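Local coordinates for succinoglycan biosynthesis protein (Bacillus cereus ATCC 14579, PDB 3B55) that is of uncertain function but binds calcium and belongs to the erythromycin esterase family, although it is named as a succinoglycan biosynthesis protein, at residues E113-L122 and Q135-T143; R167-S175 and H283-T294. The protein carries 1 engineered substitution. All blocks are in the same frame, centred on the assembly; numbering follows the deposited sequence.

Interaction 1. Residues E113-L122 and Q135-T143; sequences EEGWDRALEL and QHLTPVFKT. With CA (calcium ion), chain B.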
loop_
_atom_site.group_PDB
_atom_site.type_symbol
_atom_site.label_atom_id
_atom_site.label_comp_id
_atom_site.label_asym_id
_atom_site.label_seq_id
_atom_site.Cartn_x
_atom_site.Cartn_y
_atom_site.Cartn_z
ATOM N N GLU A 113 1.718 2.600 0.246
ATOM C CA GLU A 113 2.275 1.878 1.358
ATOM C C GLU A 113 3.510 2.718 1.697
ATOM O O GLU A 113 4.660 2.276 1.581
ATOM C CB GLU A 113 2.693 0.495 0.914
ATOM C CG GLU A 113 3.108 -0.366 2.037
ATOM C CD GLU A 113 4.071 -1.390 1.578
ATOM O OE1 GLU A 113 3.681 -2.330 0.845
ATOM O OE2 GLU A 113 5.235 -1.221 1.951
ATOM N N GLU A 114 3.249 3.954 2.099
ATOM C CA GLU A 114 4.296 4.902 2.446
ATOM C C GLU A 114 3.874 5.630 3.719
ATOM O O GLU A 114 2.687 5.697 4.040
ATOM C CB GLU A 114 4.468 5.890 1.284
ATOM C CG GLU A 114 5.534 6.953 1.482
ATOM C CD GLU A 114 6.900 6.352 1.722
ATOM O OE1 GLU A 114 7.138 5.853 2.842
ATOM O OE2 GLU A 114 7.728 6.374 0.790
ATOM N N GLY A 115 4.845 6.162 4.447
ATOM C CA GLY A 115 4.530 6.872 5.670
ATOM C C GLY A 115 3.543 7.996 5.420
ATOM O O GLY A 115 3.642 8.721 4.428
ATOM N N TRP A 116 2.577 8.132 6.323
ATOM C CA TRP A 116 1.569 9.173 6.213
ATOM C C TRP A 116 2.206 10.559 6.202
ATOM O O TRP A 116 1.753 11.437 5.472
ATOM C CB TRP A 116 0.564 9.043 7.366
ATOM C CG TRP A 116 -0.294 10.255 7.587
ATOM C CD1 TRP A 116 0.077 11.428 8.185
ATOM C CD2 TRP A 116 -1.675 10.404 7.236
ATOM N NE1 TRP A 116 -0.990 12.297 8.230
ATOM C CE2 TRP A 116 -2.078 11.692 7.655
ATOM C CE3 TRP A 116 -2.611 9.572 6.611
ATOM C CZ2 TRP A 116 -3.381 12.170 7.466
ATOM C CZ3 TRP A 116 -3.911 10.047 6.423
ATOM C CH2 TRP A 116 -4.281 11.334 6.850
ATOM N N ASP A 117 3.251 10.754 7.002
ATOM C CA ASP A 117 3.918 12.052 7.056
ATOM C C ASP A 117 4.656 12.400 5.769
ATOM O O ASP A 117 4.575 13.530 5.281
ATOM C CB ASP A 117 4.907 12.123 8.231
ATOM C CG ASP A 117 5.850 10.938 8.284
ATOM O OD1 ASP A 117 6.149 10.352 7.222
ATOM O OD2 ASP A 117 6.305 10.597 9.395
ATOM N N ARG A 118 5.376 11.430 5.221
ATOM C CA ARG A 118 6.135 11.650 4.002
ATOM C C ARG A 118 5.200 11.951 2.830
ATOM O O ARG A 118 5.494 12.812 1.998
ATOM C CB ARG A 118 7.022 10.421 3.731
ATOM C CG ARG A 118 7.967 10.129 4.904
ATOM C CD ARG A 118 8.721 8.800 4.824
ATOM N NE ARG A 118 9.894 8.869 3.963
ATOM C CZ ARG A 118 11.118 8.508 4.330
ATOM N NH1 ARG A 118 11.354 8.045 5.557
ATOM N NH2 ARG A 118 12.107 8.592 3.456
ATOM N N ALA A 119 4.058 11.271 2.783
ATOM C CA ALA A 119 3.099 11.486 1.702
ATOM C C ALA A 119 2.466 12.883 1.739
ATOM O O ALA A 119 1.971 13.365 0.722
ATOM C CB ALA A 119 2.011 10.420 1.746
ATOM N N LEU A 120 2.472 13.528 2.904
ATOM C CA LEU A 120 1.917 14.874 3.020
ATOM C C LEU A 120 2.664 15.783 2.048
ATOM O O LEU A 120 2.097 16.738 1.519
ATOM C CB LEU A 120 2.082 15.410 4.446
ATOM C CG LEU A 120 1.243 14.758 5.548
ATOM C CD1 LEU A 120 1.578 15.392 6.891
ATOM C CD2 LEU A 120 -0.241 14.924 5.232
ATOM N N GLU A 121 3.937 15.461 1.821
ATOM C CA GLU A 121 4.801 16.219 0.922
ATOM C C GLU A 121 4.616 15.790 -0.532
ATOM O O GLU A 121 4.828 16.580 -1.450
ATOM C CB GLU A 121 6.267 16.029 1.313
ATOM C CG GLU A 121 6.661 16.621 2.659
ATOM C CD GLU A 121 6.693 18.143 2.658
ATOM O OE1 GLU A 121 6.763 18.749 1.567
ATOM O OE2 GLU A 121 6.657 18.735 3.760
ATOM N N LEU A 122 4.237 14.533 -0.744
ATOM C CA LEU A 122 4.028 14.036 -2.096
ATOM C C LEU A 122 2.713 14.615 -2.592
ATOM O O LEU A 122 2.573 14.944 -3.769
ATOM C CB LEU A 122 3.964 12.508 -2.108
ATOM C CG LEU A 122 5.198 11.774 -1.566
ATOM C CD1 LEU A 122 4.954 10.277 -1.599
ATOM C CD2 LEU A 122 6.429 12.143 -2.386
ATOM N N GLN A 135 13.010 13.073 -2.217
ATOM C CA GLN A 135 13.578 13.404 -0.917
ATOM C C GLN A 135 12.736 12.815 0.222
ATOM O O GLN A 135 13.239 12.538 1.314
ATOM C CB GLN A 135 13.639 14.926 -0.792
ATOM C CG GLN A 135 14.566 15.476 0.268
ATOM C CD GLN A 135 14.583 16.999 0.261
ATOM O OE1 GLN A 135 14.905 17.621 -0.755
ATOM N NE2 GLN A 135 14.229 17.604 1.393
ATOM N N HIS A 136 11.451 12.609 -0.044
ATOM C CA HIS A 136 10.542 12.084 0.969
ATOM C C HIS A 136 10.127 10.641 0.764
ATOM O O HIS A 136 9.582 10.007 1.667
ATOM C CB HIS A 136 9.321 12.986 1.043
ATOM C CG HIS A 136 9.672 14.409 1.327
ATOM N ND1 HIS A 136 10.100 14.834 2.566
ATOM C CD2 HIS A 136 9.746 15.486 0.511
ATOM C CE1 HIS A 136 10.423 16.112 2.500
ATOM N NE2 HIS A 136 10.218 16.532 1.263
ATOM N N LEU A 137 10.371 10.120 -0.429
ATOM C CA LEU A 137 10.028 8.734 -0.699
ATOM C C LEU A 137 10.949 7.843 0.129
ATOM O O LEU A 137 12.105 8.187 0.379
ATOM C CB LEU A 137 10.232 8.395 -2.176
ATOM C CG LEU A 137 9.236 8.886 -3.225
ATOM C CD1 LEU A 137 9.830 8.657 -4.605
ATOM C CD2 LEU A 137 7.907 8.150 -3.090
ATOM N N THR A 138 10.428 6.702 0.562
ATOM C CA THR A 138 11.223 5.750 1.323
ATOM C C THR A 138 12.306 5.261 0.359
ATOM O O THR A 138 12.054 5.117 -0.843
ATOM C CB THR A 138 10.343 4.575 1.795
ATOM O OG1 THR A 138 9.382 5.058 2.739
ATOM C CG2 THR A 138 11.171 3.503 2.456
ATOM N N PRO A 139 13.525 5.006 0.871
ATOM C CA PRO A 139 14.661 4.539 0.065
ATOM C C PRO A 139 14.352 3.503 -1.012
ATOM O O PRO A 139 14.750 3.672 -2.160
ATOM C CB PRO A 139 15.637 4.022 1.121
ATOM C CG PRO A 139 15.438 5.003 2.228
ATOM C CD PRO A 139 13.914 5.118 2.291
ATOM N N VAL A 140 13.646 2.439 -0.648
ATOM C CA VAL A 140 13.313 1.399 -1.611
ATOM C C VAL A 140 12.390 1.921 -2.713
ATOM O O VAL A 140 12.319 1.334 -3.793
ATOM C CB VAL A 140 12.655 0.175 -0.912
ATOM C CG1 VAL A 140 11.378 0.590 -0.195
ATOM C CG2 VAL A 140 12.347 -0.892 -1.933
ATOM N N PHE A 141 11.689 3.023 -2.446
ATOM C CA PHE A 141 10.790 3.602 -3.443
ATOM C C PHE A 141 11.384 4.825 -4.139
ATOM O O PHE A 141 10.714 5.467 -4.946
ATOM C CB PHE A 141 9.447 3.974 -2.810
ATOM C CG PHE A 141 8.722 2.813 -2.207
ATOM C CD1 PHE A 141 8.462 1.669 -2.962
ATOM C CD2 PHE A 141 8.307 2.853 -0.880
ATOM C CE1 PHE A 141 7.801 0.581 -2.400
ATOM C CE2 PHE A 141 7.645 1.770 -0.309
ATOM C CZ PHE A 141 7.392 0.630 -1.070
ATOM N N LYS A 142 12.630 5.163 -3.820
ATOM C CA LYS A 142 13.267 6.295 -4.481
ATOM C C LYS A 142 13.682 5.771 -5.858
ATOM O O LYS A 142 14.850 5.472 -6.096
ATOM C CB LYS A 142 14.506 6.767 -3.718
ATOM C CG LYS A 142 14.233 7.464 -2.391
ATOM C CD LYS A 142 15.529 8.071 -1.848
ATOM C CE LYS A 142 15.483 8.322 -0.339
ATOM N NZ LYS A 142 14.599 9.450 0.093
ATOM N N THR A 143 12.718 5.648 -6.761
ATOM C CA THR A 143 13.005 5.127 -8.091
ATOM C C THR A 143 12.375 5.991 -9.166
ATOM O O THR A 143 11.476 6.779 -8.897
ATOM C CB THR A 143 12.471 3.684 -8.261
ATOM O OG1 THR A 143 11.038 3.694 -8.254
ATOM C CG2 THR A 143 12.952 2.808 -7.132
HETATM CA CA CA B . 6.379 -3.269 1.915
#

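Interaction 2. Residues R167-S175 and H283-T294; sequences RVIGMDIQS and HDIAMYENAKWT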
loop_
_atom_site.group_PDB
_atom_site.type_symbol
_atom_site.label_atom_id
_atom_site.label_comp_id
_atom_site.label_asym_id
_atom_site.label_seq_id
_atom_site.Cartn_x
_atom_site.Cartn_y
_atom_site.Cartn_z
ATOM N N ARG A 167 -5.606 12.688 -4.994
ATOM C CA ARG A 167 -4.887 12.989 -3.756
ATOM C C ARG A 167 -3.949 11.837 -3.415
ATOM O O ARG A 167 -4.251 10.676 -3.697
ATOM C CB ARG A 167 -5.863 13.180 -2.592
ATOM C CG ARG A 167 -6.995 14.159 -2.849
ATOM C CD ARG A 167 -6.495 15.570 -3.142
ATOM N NE ARG A 167 -5.650 16.121 -2.083
ATOM C CZ ARG A 167 -5.999 16.211 -0.802
ATOM N NH1 ARG A 167 -7.186 15.781 -0.395
ATOM N NH2 ARG A 167 -5.157 16.739 0.076
ATOM N N VAL A 168 -2.811 12.157 -2.808
ATOM C CA VAL A 168 -1.847 11.137 -2.424
ATOM C C VAL A 168 -1.786 11.002 -0.913
ATOM O O VAL A 168 -1.429 11.942 -0.210
ATOM C CB VAL A 168 -0.438 11.459 -2.956
ATOM C CG1 VAL A 168 0.587 10.533 -2.320
ATOM C CG2 VAL A 168 -0.413 11.295 -4.459
ATOM N N ILE A 169 -2.135 9.819 -0.421
ATOM C CA ILE A 169 -2.131 9.545 1.015
ATOM C C ILE A 169 -1.148 8.429 1.375
ATOM O O ILE A 169 -0.891 7.527 0.574
ATOM C CB ILE A 169 -3.556 9.118 1.512
ATOM C CG1 ILE A 169 -4.548 10.275 1.366
ATOM C CG2 ILE A 169 -3.503 8.653 2.962
ATOM C CD1 ILE A 169 -5.225 10.329 0.016
ATOM N N GLY A 170 -0.607 8.507 2.585
ATOM C CA GLY A 170 0.316 7.498 3.068
ATOM C C GLY A 170 -0.337 6.756 4.225
ATOM O O GLY A 170 -0.776 7.373 5.201
HETATM N N MSE A 171 -0.411 5.434 4.136
HETATM C CA MSE A 171 -1.033 4.669 5.201
HETATM C C MSE A 171 -0.038 4.088 6.211
HETATM O O MSE A 171 -0.449 3.583 7.257
HETATM C CB MSE A 171 -1.885 3.549 4.604
HETATM C CG MSE A 171 -1.088 2.436 3.954
HETATM SE SE MSE A 171 -2.222 1.051 3.203
HETATM C CE MSE A 171 -0.955 0.275 1.958
ATOM N N ASP A 172 1.259 4.167 5.913
ATOM C CA ASP A 172 2.261 3.613 6.825
ATOM C C ASP A 172 2.650 4.556 7.961
ATOM O O ASP A 172 2.521 5.776 7.842
ATOM C CB ASP A 172 3.514 3.197 6.057
ATOM C CG ASP A 172 4.225 2.038 6.707
ATOM O OD1 ASP A 172 3.904 1.732 7.876
ATOM O OD2 ASP A 172 5.106 1.436 6.061
ATOM N N ILE A 173 3.144 3.975 9.054
ATOM C CA ILE A 173 3.537 4.735 10.240
ATOM C C ILE A 173 4.897 4.345 10.828
ATOM O O ILE A 173 5.004 4.107 12.031
ATOM C CB ILE A 173 2.501 4.551 11.361
ATOM C CG1 ILE A 173 2.288 3.055 11.608
ATOM C CG2 ILE A 173 1.200 5.233 10.994
ATOM C CD1 ILE A 173 1.452 2.742 12.829
ATOM N N GLN A 174 5.932 4.284 10.003
ATOM C CA GLN A 174 7.246 3.922 10.505
ATOM C C GLN A 174 7.854 5.130 11.214
ATOM O O GLN A 174 8.928 5.048 11.813
ATOM C CB GLN A 174 8.132 3.462 9.348
ATOM C CG GLN A 174 7.408 2.523 8.390
ATOM C CD GLN A 174 8.218 1.291 8.033
ATOM O OE1 GLN A 174 8.528 0.468 8.895
ATOM N NE2 GLN A 174 8.563 1.158 6.757
ATOM N N SER A 175 7.143 6.252 11.146
ATOM C CA SER A 175 7.583 7.490 11.773
ATOM C C SER A 175 6.481 8.552 11.733
ATOM O O SER A 175 5.497 8.428 11.007
ATOM C CB SER A 175 8.826 8.032 11.062
ATOM O OG SER A 175 8.505 8.469 9.753
ATOM N N HIS A 283 0.436 -2.858 13.355
ATOM C CA HIS A 283 0.958 -2.175 12.181
ATOM C C HIS A 283 -0.070 -2.163 11.062
ATOM O O HIS A 283 -0.432 -1.101 10.568
ATOM C CB HIS A 283 2.242 -2.827 11.660
ATOM C CG HIS A 283 2.823 -2.133 10.461
ATOM N ND1 HIS A 283 3.258 -2.813 9.343
ATOM C CD2 HIS A 283 3.016 -0.817 10.199
ATOM C CE1 HIS A 283 3.689 -1.947 8.441
ATOM N NE2 HIS A 283 3.552 -0.729 8.935
ATOM N N ASP A 284 -0.562 -3.335 10.670
ATOM C CA ASP A 284 -1.526 -3.375 9.577
ATOM C C ASP A 284 -2.933 -2.944 9.958
ATOM O O ASP A 284 -3.742 -2.648 9.088
ATOM C CB ASP A 284 -1.529 -4.750 8.913
ATOM C CG ASP A 284 -0.558 -4.820 7.734
ATOM O OD1 ASP A 284 0.507 -4.161 7.803
ATOM O OD2 ASP A 284 -0.847 -5.522 6.735
ATOM N N ILE A 285 -3.236 -2.920 11.251
ATOM C CA ILE A 285 -4.543 -2.450 11.665
ATOM C C ILE A 285 -4.517 -0.953 11.313
ATOM O O ILE A 285 -5.450 -0.432 10.713
ATOM C CB ILE A 285 -4.770 -2.654 13.182
ATOM C CG1 ILE A 285 -5.259 -4.086 13.422
ATOM C CG2 ILE A 285 -5.756 -1.625 13.719
ATOM C CD1 ILE A 285 -5.615 -4.386 14.863
ATOM N N ALA A 286 -3.418 -0.286 11.657
ATOM C CA ALA A 286 -3.249 1.137 11.379
ATOM C C ALA A 286 -3.299 1.442 9.876
ATOM O O ALA A 286 -3.986 2.374 9.459
ATOM C CB ALA A 286 -1.917 1.628 11.967
HETATM N N MSE A 287 -2.563 0.682 9.068
HETATM C CA MSE A 287 -2.563 0.907 7.619
HETATM C C MSE A 287 -3.980 0.761 7.081
HETATM O O MSE A 287 -4.405 1.508 6.197
HETATM C CB MSE A 287 -1.643 -0.089 6.898
HETATM C CG MSE A 287 -0.175 -0.006 7.306
HETATM SE SE MSE A 287 1.061 -0.238 5.810
HETATM C CE MSE A 287 0.900 -2.147 5.569
ATOM N N TYR A 288 -4.698 -0.216 7.625
ATOM C CA TYR A 288 -6.084 -0.501 7.252
ATOM C C TYR A 288 -6.947 0.706 7.572
ATOM O O TYR A 288 -7.734 1.156 6.735
ATOM C CB TYR A 288 -6.597 -1.713 8.047
ATOM C CG TYR A 288 -8.083 -1.706 8.340
ATOM C CD1 TYR A 288 -9.022 -1.780 7.309
ATOM C CD2 TYR A 288 -8.554 -1.649 9.653
ATOM C CE1 TYR A 288 -10.391 -1.798 7.577
ATOM C CE2 TYR A 288 -9.928 -1.673 9.934
ATOM C CZ TYR A 288 -10.839 -1.747 8.892
ATOM O OH TYR A 288 -12.196 -1.770 9.148
ATOM N N GLU A 289 -6.788 1.217 8.794
ATOM C CA GLU A 289 -7.554 2.367 9.272
ATOM C C GLU A 289 -7.304 3.604 8.427
ATOM O O GLU A 289 -8.226 4.367 8.146
ATOM C CB GLU A 289 -7.209 2.681 10.739
ATOM C CG GLU A 289 -7.580 1.586 11.729
ATOM C CD GLU A 289 -7.414 2.023 13.184
ATOM O OE1 GLU A 289 -6.676 3.006 13.436
ATOM O OE2 GLU A 289 -8.005 1.370 14.075
ATOM N N ASN A 290 -6.055 3.796 8.019
ATOM C CA ASN A 290 -5.699 4.953 7.212
ATOM C C ASN A 290 -6.262 4.843 5.806
ATOM O O ASN A 290 -6.651 5.845 5.213
ATOM C CB ASN A 290 -4.178 5.118 7.189
ATOM C CG ASN A 290 -3.626 5.481 8.558
ATOM O OD1 ASN A 290 -2.436 5.296 8.846
ATOM N ND2 ASN A 290 -4.497 6.007 9.414
ATOM N N ALA A 291 -6.313 3.622 5.280
ATOM C CA ALA A 291 -6.856 3.387 3.950
ATOM C C ALA A 291 -8.379 3.518 4.023
ATOM O O ALA A 291 -9.018 4.005 3.087
ATOM C CB ALA A 291 -6.474 2.004 3.470
ATOM N N LYS A 292 -8.960 3.082 5.138
ATOM C CA LYS A 292 -10.408 3.171 5.322
ATOM C C LYS A 292 -10.814 4.630 5.499
ATOM O O LYS A 292 -11.795 5.087 4.911
ATOM C CB LYS A 292 -10.859 2.363 6.543
ATOM C CG LYS A 292 -12.357 2.452 6.770
ATOM C CD LYS A 292 -12.880 1.379 7.709
ATOM C CE LYS A 292 -12.907 1.851 9.146
ATOM N NZ LYS A 292 -13.813 0.983 9.955
ATOM N N TRP A 293 -10.056 5.359 6.309
ATOM C CA TRP A 293 -10.339 6.774 6.533
ATOM C C TRP A 293 -10.390 7.543 5.190
ATOM O O TRP A 293 -11.263 8.384 4.975
ATOM C CB TRP A 293 -9.260 7.380 7.435
ATOM C CG TRP A 293 -9.465 8.830 7.690
ATOM C CD1 TRP A 293 -10.179 9.392 8.708
ATOM C CD2 TRP A 293 -9.042 9.912 6.853
ATOM N NE1 TRP A 293 -10.232 10.757 8.553
ATOM C CE2 TRP A 293 -9.544 11.102 7.420
ATOM C CE3 TRP A 293 -8.291 9.988 5.672
ATOM C CZ2 TRP A 293 -9.320 12.361 6.847
ATOM C CZ3 TRP A 293 -8.066 11.243 5.099
ATOM C CH2 TRP A 293 -8.583 12.412 5.689
ATOM N N THR A 294 -9.454 7.241 4.293
ATOM C CA THR A 294 -9.385 7.901 2.990
ATOM C C THR A 294 -10.652 7.680 2.163
ATOM O O THR A 294 -11.257 8.625 1.676
ATOM C CB THR A 294 -8.175 7.394 2.183
ATOM O OG1 THR A 294 -6.978 7.614 2.937
ATOM C CG2 THR A 294 -8.070 8.138 0.851
#

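Interaction 1. Residues E113-L122 and Q135-T143
Beside the calcium site, the corner that leads from the ligand Glu113 into helix 116-128 meets the loop 135-143, with Glu114 held against Thr138 and Arg118 clasping the backbone of His136. The Glu114 chain bends at chi2 (58°), which brings OE2 to Thr138 N at 2.7 Å, on the syn side of the carboxylate but tilted out of its plane. Glu114 OE1 takes Gly115 N on its anti lone pair (2.8 Å), so both oxygens are engaged and the carboxylate is fixed at the start of the helix. Arg118 NE gives a nearly straight bond (170°) to His136 O at 2.6 Å, the carbonyl oxygen lying in the guanidinium plane. Its NH2 reaches Leu137 O more weakly; Lys142 NZ bonds to that same oxygen in the carbonyl plane (2.8 Å), which brings two cationic groups close together around it. Farther along the helix, Glu121 CG sits over the centre of the His136 ring in a CH-pi contact, 3.7 Å from its centroid, with Gln135 CB against the opposite face. Leu122 CD1 packs on Leu137 CD2. Glu113 binds calcium through OE2, together with His85, while its OE1 accepts a bond from His306 N. Phe141 CE2 lies 3.6 Å from Glu113 O, and the Phe141 ring meets His85 edge-to-face. Leu122 and Leu137 also pack on helix 144-158, while Leu122 touches strand 167-172 and Trp116 helix 178-192.

Interaction 2. Residues R167-S175 and H283-T294
Asp172 OD1 is gripped from opposite faces of its carboxylate plane, by His283 NE2 at 2.7 Å and by the backbone N of Ile173 at 2.6 Å. The histidine bond is close to straight (166°) and runs almost within the imidazole plane, whereas the carboxylate is turned well away from coplanarity with the ring. On the far side of the imidazole, ND1 bonds to Tyr320 OH, so both ring nitrogens are tied and the rotation of His283 is fixed. Met287 CG leans over one face of the ring, near its rim, and the selenium of this selenomethionine lies alongside the Asp172 carboxylate.

Strand 167-172 is the outermost strand at one end of the mixed sheet, and helix 278-298 packs along it, running nearly antiparallel, with 158° between the two segments and a closest axis approach of 6.8 Å. The helix runs on into the parallel strand 301-306, which gives a beta-alpha-beta crossover carrying a long helical insertion.

The two backbones come nearest each other at Met171, also a selenomethionine, and Met287. Met171 CG stands between the backbone N and the carbonyl carbon (chi1 70°), from where the extended chain crosses Met287, and lies 3.9 Å from the Met287 selenium. Met171 O approaches Met287 CA at 3.4 Å as a CA-H...O contact, and the CB of Asn290 rests against that of Met171. Beyond the strand end, Ile173 CD1 meets Ala286 CB at 3.7 Å. Toward the other end Ile169 and Thr294 point tip to tip, Ile169 CD1 3.7 Å from Thr294 CG2; the Thr294 hydroxyl turns back to donate to Asn290 O (2.9 Å), an oxygen that also receives Thr294 N.

Along the chain the two interactions follow in series. Interaction 1 comes first and closes a short excursion: the chain leaves strand 109-112, turns at the calcium ligand Glu113, runs through helix 116-128 and returns in 135-143 to the start of that helix. After helix 144-158 it enters strand 167-172, where interaction 2 opens; 107 residues, largely helical, separate its two segments, and helix 278-298 then lies back along that strand. The contacts neither nest nor cross, but they touch. Glu114 O and Trp116 N probably hydrogen-bond to Asp172 N and O, linking the corner after one strand to the end of its neighbour, and Ala119 packs against Gly170.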